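Local coordinates for peroxisomal membrane protein PEX15 (PDB 5VXV), which docks the AAA-ATPase subunits PEX1 and PEX6 on the peroxisomal membrane, where their complex extracts the PEX5 receptor, at residues K23-G28 against G59-S64; D43-A48 against S64-I69. One frame throughout, in Å; residues are numbered along the deposited sequence.

Contact 1 (K23-G28 against G59-S64); sequences KMSEVG and GLTLQS
Ser25, in the last turn of helix 17-27, sits almost against the backbone of Leu62 in the first turns of helix 60-70, with their CA atoms 5.7 Å apart, a spacing consistent with the small side chain of serine at this position. Serine reaches in two ways. Its CB lies 3.9 Å from CD1 of Leu62. Its OG, turned anti to the backbone N (chi1 174°), lies 3.9 Å from Leu62 CA. On the outer side the same OG is 4.0 Å from Thr61 CG2, a methyl at the surface edge. The leucine is the buried partner, its other neighbours being Leu21 and Glu22 of helix 17-27 and Ile30 of the following loop.

Both helix ends lie close by. Helix 17-27 closes in a Schellman motif at Gly28, whose positive phi (94°) suits a residue without a side chain, while Gly59 is the N-cap of helix 60-70 and its backbone N is bound by Glu22 OE2. Within the first turns of that helix, Ser64 OG donates back to Thr61 O over 2.8 Å, tilted 23° from the carbonyl plane.

No hydrogen bond joins the two ranges directly; the serine hydroxyl is instead bonded to Glu65 OE2, just beyond 59-64 on the same helix. Between the two ranges the touch is therefore van der Waals only, a polar oxygen among carbons, with two polar links at its border, Ser25 to Glu65 and Glu22 to the Gly59 N, tying two helices of the predicted cytoplasmic part of PEX15 at short range.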
loop_
_atom_site.group_PDB
_atom_site.type_symbol
_atom_site.label_atom_id
_atom_site.label_comp_id
_atom_site.label_asym_id
_atom_site.label_seq_id
_atom_site.Cartn_x
_atom_site.Cartn_y
_atom_site.Cartn_z
ATOM N N LYS A 23 4.716 -6.329 -21.171
ATOM C CA LYS A 23 4.754 -5.412 -22.307
ATOM C C LYS A 23 5.283 -4.044 -21.890
ATOM O O LYS A 23 6.071 -3.428 -22.619
ATOM C CB LYS A 23 3.363 -5.281 -22.928
ATOM C CG LYS A 23 3.322 -4.420 -24.192
ATOM C CD LYS A 23 4.215 -4.985 -25.286
HETATM N N MSE A 24 4.861 -3.549 -20.730
HETATM C CA MSE A 24 5.366 -2.276 -20.228
HETATM C C MSE A 24 6.883 -2.346 -20.094
HETATM O O MSE A 24 7.592 -1.397 -20.427
HETATM C CB MSE A 24 4.725 -1.923 -18.880
HETATM C CG MSE A 24 3.223 -1.669 -18.946
HETATM SE SE MSE A 24 2.471 -0.979 -17.277
HETATM C CE MSE A 24 3.099 0.863 -17.414
ATOM N N SER A 25 7.372 -3.485 -19.601
ATOM C CA SER A 25 8.812 -3.677 -19.460
ATOM C C SER A 25 9.492 -3.751 -20.820
ATOM O O SER A 25 10.544 -3.134 -21.029
ATOM C CB SER A 25 9.094 -4.945 -18.656
ATOM O OG SER A 25 10.482 -5.225 -18.615
ATOM N N GLU A 26 8.902 -4.498 -21.756
ATOM C CA GLU A 26 9.492 -4.651 -23.083
ATOM C C GLU A 26 9.694 -3.302 -23.760
ATOM O O GLU A 26 10.713 -3.079 -24.425
ATOM C CB GLU A 26 8.601 -5.554 -23.940
ATOM C CG GLU A 26 9.086 -5.772 -25.367
ATOM C CD GLU A 26 8.039 -6.437 -26.241
ATOM N N VAL A 27 8.730 -2.387 -23.610
ATOM C CA VAL A 27 8.793 -1.105 -24.309
ATOM C C VAL A 27 9.530 -0.033 -23.520
ATOM O O VAL A 27 9.785 1.054 -24.062
ATOM C CB VAL A 27 7.380 -0.600 -24.668
ATOM C CG1 VAL A 27 6.612 -1.671 -25.437
ATOM C CG2 VAL A 27 6.608 -0.175 -23.425
ATOM N N GLY A 28 9.878 -0.293 -22.262
ATOM C CA GLY A 28 10.655 0.645 -21.478
ATOM C C GLY A 28 9.856 1.592 -20.610
ATOM O O GLY A 28 10.399 2.614 -20.179
ATOM N N GLY A 59 9.299 -12.583 -15.188
ATOM C CA GLY A 59 10.619 -12.625 -15.784
ATOM C C GLY A 59 11.613 -11.768 -15.024
ATOM O O GLY A 59 11.258 -10.817 -14.329
ATOM N N LEU A 60 12.892 -12.115 -15.176
ATOM C CA LEU A 60 13.928 -11.485 -14.361
ATOM C C LEU A 60 14.015 -9.986 -14.624
ATOM O O LEU A 60 14.107 -9.190 -13.682
ATOM C CB LEU A 60 15.278 -12.156 -14.615
ATOM C CG LEU A 60 15.445 -13.547 -13.997
ATOM N N THR A 61 13.993 -9.575 -15.895
ATOM C CA THR A 61 14.083 -8.151 -16.210
ATOM C C THR A 61 12.894 -7.392 -15.633
ATOM O O THR A 61 13.061 -6.358 -14.976
ATOM C CB THR A 61 14.172 -7.949 -17.723
ATOM O OG1 THR A 61 15.344 -8.603 -18.228
ATOM C CG2 THR A 61 14.244 -6.463 -18.071
ATOM N N LEU A 62 11.679 -7.888 -15.876
ATOM C CA LEU A 62 10.496 -7.246 -15.312
ATOM C C LEU A 62 10.575 -7.188 -13.794
ATOM O O LEU A 62 10.253 -6.162 -13.184
ATOM C CB LEU A 62 9.234 -7.990 -15.754
ATOM C CG LEU A 62 7.928 -7.587 -15.063
ATOM C CD1 LEU A 62 7.667 -6.094 -15.214
ATOM C CD2 LEU A 62 6.759 -8.385 -15.618
ATOM N N GLN A 63 11.004 -8.282 -13.165
ATOM C CA GLN A 63 11.083 -8.315 -11.710
ATOM C C GLN A 63 12.052 -7.262 -11.188
ATOM O O GLN A 63 11.758 -6.568 -10.209
ATOM C CB GLN A 63 11.495 -9.711 -11.245
ATOM C CG GLN A 63 11.154 -9.997 -9.792
ATOM C CD GLN A 63 11.249 -11.470 -9.436
ATOM O OE1 GLN A 63 11.827 -11.832 -8.412
ATOM N NE2 GLN A 63 10.669 -12.326 -10.273
ATOM N N SER A 64 13.212 -7.121 -11.835
ATOM C CA SER A 64 14.188 -6.135 -11.383
ATOM C C SER A 64 13.640 -4.720 -11.520
ATOM O O SER A 64 13.917 -3.855 -10.681
ATOM C CB SER A 64 15.490 -6.282 -12.168
ATOM O OG SER A 64 15.349 -5.795 -13.492
#

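Contact 2 (D43-A48 against S64-I69); sequences DLFVSA and SEILNI
Phe45 of helix 39-51 spans the gap to helix 60-70 by itself, its ring placed between Ile66 and Ile69. With CG anti to the backbone N (chi1 175°), the ring extends outward from its helix, which lets two backbones 9.1 Å apart at their nearest CA atoms, those of Phe45 and Ile66, still touch through side chains. CG1 of Ile66 meets the ring edge near its plane, 4.0 Å from CE1 and equally far from CZ. Ile69 approaches obliquely, its CG2 branch 3.8 Å from CE2 of the phenylalanine.

This buried side is closed further by Phe35, which meets the ring, and by Leu21, Met24 and Ile30, which pack on the same side chain. Beyond the ring, contact between the two ranges stops: on helix 39-51 the partly exposed Asp43 and Ser47 are engaged by Lys90 in a salt bridge and by Lys96 in a hydrogen bond, and Leu67, directed away from that helix, packs on Val104 and Asn108 of helix 91-108. Replacing Phe45 by alanine is likely to open a gap between the helices and deprive both isoleucines of their partner here. With no polar atom engaged between the two ranges, the contact is purely hydrophobic, as in the interior of an all-helical domain.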
loop_
_atom_site.group_PDB
_atom_site.type_symbol
_atom_site.label_atom_id
_atom_site.label_comp_id
_atom_site.label_asym_id
_atom_site.label_seq_id
_atom_site.Cartn_x
_atom_site.Cartn_y
_atom_site.Cartn_z
ATOM N N ASP A 43 0.126 5.489 -13.247
ATOM C CA ASP A 43 -1.128 5.019 -12.668
ATOM C C ASP A 43 -1.425 3.582 -13.090
ATOM O O ASP A 43 -1.841 2.761 -12.266
ATOM C CB ASP A 43 -2.267 5.951 -13.080
ATOM C CG ASP A 43 -3.376 6.017 -12.048
ATOM O OD1 ASP A 43 -3.070 6.145 -10.842
ATOM O OD2 ASP A 43 -4.559 5.949 -12.442
ATOM N N LEU A 44 -1.219 3.260 -14.370
ATOM C CA LEU A 44 -1.439 1.891 -14.830
ATOM C C LEU A 44 -0.480 0.928 -14.145
ATOM O O LEU A 44 -0.880 -0.148 -13.684
ATOM C CB LEU A 44 -1.276 1.809 -16.349
ATOM C CG LEU A 44 -1.289 0.388 -16.930
ATOM C CD1 LEU A 44 -2.596 -0.325 -16.612
ATOM C CD2 LEU A 44 -1.045 0.411 -18.431
ATOM N N PHE A 45 0.799 1.296 -14.077
ATOM C CA PHE A 45 1.794 0.420 -13.473
ATOM C C PHE A 45 1.417 0.062 -12.041
ATOM O O PHE A 45 1.445 -1.112 -11.653
ATOM C CB PHE A 45 3.166 1.091 -13.520
ATOM C CG PHE A 45 4.236 0.316 -12.817
ATOM C CD1 PHE A 45 4.731 -0.854 -13.366
ATOM C CD2 PHE A 45 4.746 0.754 -11.606
ATOM C CE1 PHE A 45 5.716 -1.570 -12.726
ATOM C CE2 PHE A 45 5.734 0.041 -10.960
ATOM C CZ PHE A 45 6.219 -1.122 -11.518
ATOM N N VAL A 46 1.053 1.063 -11.236
ATOM C CA VAL A 46 0.702 0.808 -9.840
ATOM C C VAL A 46 -0.548 -0.059 -9.752
ATOM O O VAL A 46 -0.625 -0.984 -8.934
ATOM C CB VAL A 46 0.526 2.140 -9.087
ATOM C CG1 VAL A 46 0.037 1.900 -7.662
ATOM C CG2 VAL A 46 1.837 2.907 -9.063
ATOM N N SER A 47 -1.549 0.221 -10.589
ATOM C CA SER A 47 -2.782 -0.559 -10.544
ATOM C C SER A 47 -2.534 -2.009 -10.938
ATOM O O SER A 47 -3.097 -2.927 -10.327
ATOM C CB SER A 47 -3.836 0.070 -11.454
ATOM O OG SER A 47 -4.319 1.280 -10.901
ATOM N N ALA A 48 -1.700 -2.237 -11.953
ATOM C CA ALA A 48 -1.402 -3.601 -12.374
ATOM C C ALA A 48 -0.625 -4.346 -11.294
ATOM O O ALA A 48 -0.940 -5.496 -10.968
ATOM C CB ALA A 48 -0.624 -3.587 -13.690
ATOM N N SER A 64 13.212 -7.121 -11.835
ATOM C CA SER A 64 14.188 -6.135 -11.383
ATOM C C SER A 64 13.640 -4.720 -11.520
ATOM O O SER A 64 13.917 -3.855 -10.681
ATOM C CB SER A 64 15.490 -6.282 -12.168
ATOM O OG SER A 64 15.349 -5.795 -13.492
ATOM N N GLU A 65 12.854 -4.466 -12.569
ATOM C CA GLU A 65 12.317 -3.126 -12.784
ATOM C C GLU A 65 11.213 -2.806 -11.784
ATOM O O GLU A 65 11.125 -1.676 -11.291
ATOM C CB GLU A 65 11.818 -2.995 -14.222
ATOM C CG GLU A 65 12.957 -2.989 -15.235
ATOM C CD GLU A 65 12.491 -3.078 -16.677
ATOM O OE1 GLU A 65 13.354 -2.992 -17.577
ATOM O OE2 GLU A 65 11.274 -3.236 -16.918
ATOM N N ILE A 66 10.372 -3.790 -11.456
ATOM C CA ILE A 66 9.379 -3.597 -10.401
ATOM C C ILE A 66 10.071 -3.335 -9.070
ATOM O O ILE A 66 9.725 -2.396 -8.342
ATOM C CB ILE A 66 8.439 -4.814 -10.317
ATOM C CG1 ILE A 66 7.602 -4.926 -11.592
ATOM C CG2 ILE A 66 7.529 -4.713 -9.088
ATOM C CD1 ILE A 66 6.758 -6.183 -11.673
ATOM N N LEU A 67 11.064 -4.163 -8.731
ATOM C CA LEU A 67 11.739 -4.029 -7.445
ATOM C C LEU A 67 12.382 -2.659 -7.283
ATOM O O LEU A 67 12.446 -2.132 -6.167
ATOM C CB LEU A 67 12.792 -5.128 -7.284
ATOM C CG LEU A 67 12.255 -6.538 -7.028
ATOM C CD1 LEU A 67 13.387 -7.554 -7.038
ATOM C CD2 LEU A 67 11.503 -6.599 -5.710
ATOM N N ASN A 68 12.858 -2.063 -8.378
ATOM C CA ASN A 68 13.467 -0.741 -8.284
ATOM C C ASN A 68 12.449 0.310 -7.861
ATOM O O ASN A 68 12.809 1.287 -7.194
ATOM C CB ASN A 68 14.098 -0.361 -9.622
ATOM C CG ASN A 68 15.273 0.581 -9.463
ATOM N N ILE A 69 11.179 0.126 -8.223
ATOM C CA ILE A 69 10.166 1.125 -7.898
ATOM C C ILE A 69 9.650 0.965 -6.470
ATOM O O ILE A 69 9.223 1.950 -5.856
ATOM C CB ILE A 69 9.004 1.056 -8.906
ATOM C CG1 ILE A 69 9.512 1.226 -10.343
ATOM C CG2 ILE A 69 7.948 2.113 -8.588
ATOM C CD1 ILE A 69 10.279 2.515 -10.601
#

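Overall arrangement
From the N terminus, helix 17-27 comes first, then helix 39-51, then helix 60-70, which serves both contacts. Contact 1 brings the chain back to the end of helix 17-27 after 30 intervening residues, and contact 2 closes a shorter loop of 15 between helices 39-51 and 60-70. Their segments alternate along the sequence, so the loops cross rather than nest, and Ser64 belongs to both. Their centres lie about 10 Å apart. Ser25 of contact 1 bonds Glu65 of contact 2, while Met24, modelled as selenomethionine, packs CE 3.9 Å from Phe45 CB and its selenium against Leu44. Together they tie three helices near the N-terminal end of this predicted cytoplasmic part into one packed group.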